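Long-range contacts in Esterase/lipase (Uncultured bacterium, PDB 3K6K), which probably hydrolyses carboxylic ester bonds, as an alpha/beta-hydrolase-fold esterase/lipase homologous to hormone-sensitive lipase: residues Thr63-Val68 and Thr113-Asp118; His82-His87 and Ala136-Leu141. One frame throughout, in Å; residues are numbered along the deposited sequence.

Interaction 1 (Thr63-Val68 and Thr113-Asp118)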
# COMPACT_ATOMS: atom_id res chain seq x y z
N THR A 63 11.78 11.71 30.78
CA THR A 63 10.72 11.30 31.71
C THR A 63 10.51 9.78 31.73
O THR A 63 11.43 9.02 31.38
CB THR A 63 9.41 12.15 31.56
OG1 THR A 63 8.42 11.65 32.45
CG2 THR A 63 8.83 12.12 30.14
N ASP A 64 9.34 9.34 32.20
CA ASP A 64 8.94 7.93 32.14
C ASP A 64 7.44 7.77 31.79
O ASP A 64 6.62 8.70 31.98
CB ASP A 64 9.25 7.21 33.46
CG ASP A 64 8.15 7.42 34.52
OD1 ASP A 64 8.20 8.50 35.14
OD2 ASP A 64 7.26 6.53 34.71
N LEU A 65 7.09 6.61 31.27
CA LEU A 65 5.69 6.26 31.11
C LEU A 65 5.58 4.93 31.75
O LEU A 65 6.18 3.95 31.25
CB LEU A 65 5.26 6.16 29.65
CG LEU A 65 4.84 7.45 28.97
CD1 LEU A 65 4.90 7.28 27.41
CD2 LEU A 65 3.44 7.92 29.41
N GLY A 66 4.86 4.88 32.89
CA GLY A 66 4.69 3.64 33.62
C GLY A 66 5.98 2.91 34.00
O GLY A 66 6.05 1.68 33.98
N GLY A 67 7.01 3.69 34.35
CA GLY A 67 8.26 3.09 34.84
C GLY A 67 9.30 2.88 33.76
O GLY A 67 10.47 2.54 34.06
N VAL A 68 8.90 3.10 32.50
CA VAL A 68 9.80 2.93 31.35
C VAL A 68 10.34 4.29 30.93
O VAL A 68 9.56 5.23 30.72
CB VAL A 68 9.06 2.32 30.18
CG1 VAL A 68 10.07 1.93 29.09
CG2 VAL A 68 8.16 1.18 30.65
N THR A 113 2.83 15.77 21.03
CA THR A 113 3.78 15.42 22.02
C THR A 113 4.17 13.99 21.72
O THR A 113 3.35 13.09 21.74
CB THR A 113 3.20 15.58 23.43
OG1 THR A 113 2.74 16.93 23.60
CG2 THR A 113 4.23 15.24 24.49
N LEU A 114 5.45 13.77 21.47
CA LEU A 114 5.89 12.45 21.14
C LEU A 114 6.69 11.93 22.33
O LEU A 114 7.44 12.66 22.94
CB LEU A 114 6.71 12.52 19.85
CG LEU A 114 7.35 11.23 19.34
CD1 LEU A 114 7.46 11.26 17.79
CD2 LEU A 114 8.73 11.08 19.98
N TRP A 115 6.54 10.65 22.64
CA TRP A 115 7.16 10.05 23.80
C TRP A 115 7.94 8.92 23.18
O TRP A 115 7.34 7.94 22.77
CB TRP A 115 6.10 9.38 24.69
CG TRP A 115 5.07 10.34 25.23
CD1 TRP A 115 4.06 10.92 24.55
CD2 TRP A 115 4.98 10.82 26.59
NE1 TRP A 115 3.33 11.74 25.38
CE2 TRP A 115 3.88 11.70 26.64
CE3 TRP A 115 5.74 10.60 27.77
CZ2 TRP A 115 3.50 12.39 27.83
CZ3 TRP A 115 5.36 11.25 28.96
CH2 TRP A 115 4.24 12.14 28.98
N SER A 116 9.26 9.08 23.09
CA SER A 116 10.10 8.06 22.49
C SER A 116 10.59 7.09 23.54
O SER A 116 11.39 7.43 24.44
CB SER A 116 11.23 8.69 21.65
OG SER A 116 12.04 7.68 21.05
N LEU A 117 10.08 5.87 23.46
CA LEU A 117 10.26 4.96 24.56
C LEU A 117 11.63 4.37 24.57
O LEU A 117 12.09 3.98 23.54
CB LEU A 117 9.24 3.84 24.47
CG LEU A 117 9.19 3.00 25.73
CD1 LEU A 117 8.31 3.75 26.74
CD2 LEU A 117 8.70 1.57 25.45
N ASP A 118 12.29 4.31 25.74
CA ASP A 118 13.52 3.49 25.90
C ASP A 118 13.17 2.07 26.34
O ASP A 118 13.61 1.61 27.41
CB ASP A 118 14.53 4.15 26.88
CG ASP A 118 16.00 3.82 26.57
OD1 ASP A 118 16.38 2.74 26.07
OD2 ASP A 118 16.82 4.71 26.84
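A type I' turn, L65 to V68, joins the outermost strand 59-65 of the alpha/beta hydrolase sheet to strand 68-74 as a two-residue beta hairpin, and places L65 and V68 against strand 113-117. Strand 68-74 lies between the two strands in the sheet, and segments 63-65 and 113-117 cross at 84°, so side chains make the contact and no hydrogen bond spans it. Most of the buried surface gathers round W115. In L65, chi1 -86° puts CG, and chi2 161° its two methyls, at the indole: CD1 lies 3.4 Å from W115 CE3, while CD2 makes a CH-pi contact over the six-membered ring, 4.1 Å from the W115 ring centroid and displaced toward the rim. The indole nitrogen is engaged by H82, W115 NE1 being hydrogen-bonded to H82 ND1. T63 reaches the same ring obliquely, its CG2 3.8 Å from W115 CZ3. The tight point is V68 CG1, 3.5 Å from L117 CD1 and closer than usual van der Waals contact, the side chains crossing at about a right angle. By contrast, the turn's outer side is solvent-exposed: G66 and G67 carry no side chain and D64 points away from strand 113-117. The exposed corner is held from within, by V68 N to L65 O (3.1 Å), by L65 N to V68 O (2.9 Å), and by an Asx motif in which the anti lone pair of D64 OD2 accepts from G67 N at 2.9 Å.

Interaction 2 (His82-His87 and Ala136-Leu141)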
# COMPACT_ATOMS: atom_id res chain seq x y z
N HIS A 82 -0.92 12.72 21.19
CA HIS A 82 0.28 12.07 21.65
C HIS A 82 0.67 11.01 20.66
O HIS A 82 -0.24 10.30 20.15
CB HIS A 82 0.02 11.42 23.00
CG HIS A 82 -0.35 12.41 24.06
ND1 HIS A 82 0.58 12.96 24.93
CD2 HIS A 82 -1.53 13.02 24.34
CE1 HIS A 82 -0.02 13.83 25.71
NE2 HIS A 82 -1.30 13.89 25.38
N ILE A 83 2.00 10.91 20.39
CA ILE A 83 2.58 9.86 19.60
C ILE A 83 3.45 9.00 20.53
O ILE A 83 4.37 9.50 21.19
CB ILE A 83 3.49 10.38 18.37
CG1 ILE A 83 2.73 11.38 17.48
CG2 ILE A 83 4.00 9.18 17.54
CD1 ILE A 83 3.56 12.05 16.38
N LEU A 84 3.19 7.72 20.59
CA LEU A 84 4.00 6.89 21.39
C LEU A 84 4.93 6.18 20.41
O LEU A 84 4.45 5.38 19.62
CB LEU A 84 3.12 5.87 22.12
CG LEU A 84 3.85 4.81 22.95
CD1 LEU A 84 4.90 5.54 23.86
CD2 LEU A 84 2.88 3.95 23.78
N TYR A 85 6.24 6.47 20.48
CA TYR A 85 7.23 6.01 19.48
C TYR A 85 8.17 4.86 19.95
O TYR A 85 8.78 4.95 21.02
CB TYR A 85 8.06 7.19 18.91
CG TYR A 85 8.80 6.80 17.65
CD1 TYR A 85 10.04 6.15 17.71
CD2 TYR A 85 8.24 7.05 16.37
CE1 TYR A 85 10.69 5.74 16.53
CE2 TYR A 85 8.86 6.66 15.21
CZ TYR A 85 10.09 6.00 15.29
OH TYR A 85 10.72 5.59 14.13
N PHE A 86 8.34 3.83 19.12
CA PHE A 86 9.32 2.81 19.42
C PHE A 86 10.45 2.79 18.36
O PHE A 86 10.18 2.63 17.20
CB PHE A 86 8.68 1.41 19.52
CG PHE A 86 7.41 1.37 20.30
CD1 PHE A 86 7.37 1.81 21.62
CD2 PHE A 86 6.24 0.87 19.72
CE1 PHE A 86 6.18 1.76 22.34
CE2 PHE A 86 5.03 0.81 20.44
CZ PHE A 86 5.00 1.25 21.74
N HIS A 87 11.70 2.93 18.78
CA HIS A 87 12.83 3.03 17.85
C HIS A 87 13.20 1.65 17.30
O HIS A 87 12.81 0.64 17.82
CB HIS A 87 14.04 3.66 18.58
CG HIS A 87 14.66 2.75 19.59
ND1 HIS A 87 14.34 2.79 20.93
CD2 HIS A 87 15.49 1.70 19.43
CE1 HIS A 87 15.03 1.86 21.57
NE2 HIS A 87 15.72 1.18 20.68
N ALA A 136 3.08 -1.50 28.83
CA ALA A 136 3.05 -0.76 30.09
C ALA A 136 3.04 0.72 29.78
O ALA A 136 2.26 1.46 30.37
CB ALA A 136 4.21 -1.14 30.94
N ALA A 137 3.84 1.16 28.79
CA ALA A 137 3.91 2.59 28.46
C ALA A 137 2.56 3.10 27.92
O ALA A 137 2.06 4.17 28.32
CB ALA A 137 5.02 2.83 27.45
N TYR A 138 1.96 2.32 27.04
CA TYR A 138 0.67 2.64 26.46
C TYR A 138 -0.39 2.80 27.55
O TYR A 138 -1.08 3.81 27.61
CB TYR A 138 0.26 1.55 25.46
CG TYR A 138 -1.07 1.82 24.82
CD1 TYR A 138 -2.07 0.85 24.84
CD2 TYR A 138 -1.33 3.04 24.21
CE1 TYR A 138 -3.26 1.06 24.21
CE2 TYR A 138 -2.56 3.30 23.63
CZ TYR A 138 -3.52 2.31 23.63
OH TYR A 138 -4.72 2.54 23.03
N ARG A 139 -0.49 1.80 28.41
CA ARG A 139 -1.42 1.83 29.55
C ARG A 139 -1.24 3.16 30.29
O ARG A 139 -2.21 3.94 30.49
CB ARG A 139 -1.15 0.63 30.46
CG ARG A 139 -2.22 0.30 31.51
CD ARG A 139 -1.85 -1.07 32.18
NE ARG A 139 -3.03 -1.94 32.37
CZ ARG A 139 -3.19 -3.19 31.87
NH1 ARG A 139 -2.27 -3.80 31.10
NH2 ARG A 139 -4.32 -3.84 32.16
N ALA A 140 0.01 3.48 30.60
CA ALA A 140 0.30 4.71 31.29
C ALA A 140 -0.04 5.91 30.47
O ALA A 140 -0.44 6.95 31.01
CB ALA A 140 1.76 4.74 31.72
N LEU A 141 0.13 5.81 29.16
CA LEU A 141 -0.15 6.95 28.30
C LEU A 141 -1.69 7.19 28.14
O LEU A 141 -2.15 8.33 27.97
CB LEU A 141 0.62 6.75 26.96
CG LEU A 141 0.49 7.63 25.72
CD1 LEU A 141 0.87 9.11 25.94
CD2 LEU A 141 1.36 6.98 24.63
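L84 and L141 meet first, their side chains sliding past each other in opposite directions. L141 CD2 sits 3.3 Å from L84 CB and 3.5 Å from L84 CD2, both closer than usual van der Waals contact, so this methyl is wedged along the flank of L84. The other branch, L141 CD1, turns to H82 and lies 3.8 Å from H82 CB, with the imidazole approached obliquely. L84 CD2 in turn reaches the helix backbone, 3.7 Å from Y138 CA, and also touches Y138 CB and, more loosely, A137 CB. Both leucines have CG anti to the backbone N (chi1 175° for L84, 173° for L141), which extends them between strand and helix. This is a sheet-to-helix layer of the alpha/beta hydrolase fold: helix 129-145 runs back over strand 82-86, with the segment axes antiparallel at 171° and 10.1 Å apart at closest approach. Further out, the imidazole of H82 is held by W115, and the hydroxyl of Y138 is hydrogen-bonded to the carbonyl O of P176. Strand 151-156 flanks the site, with L141 against I151 and the backbone of L84 hydrogen-bonded to I152.

How the interactions relate
From the N terminus, the chain passes 63-68, 82-87, 113-118 and 136-141 in that order, so the loops cross: interaction 1 closes over 44 intervening residues, interaction 2 over 48, and each has one segment inside the other's loop. Their centres are 6 Å apart. Strands 113-117 and 82-86 are parallel sheet neighbours, probably joined by hydrogen bonds from W115 N to I83 O and from I83 N to T113 O, both 2.9 Å. On the helix side, A137 CB lies 3.5 Å from L117 CD1. Helix 129-145, one side of interaction 2, also packs against L65, W115 and L117 of interaction 1, tying the antiparallel edge of the sheet to its parallel part.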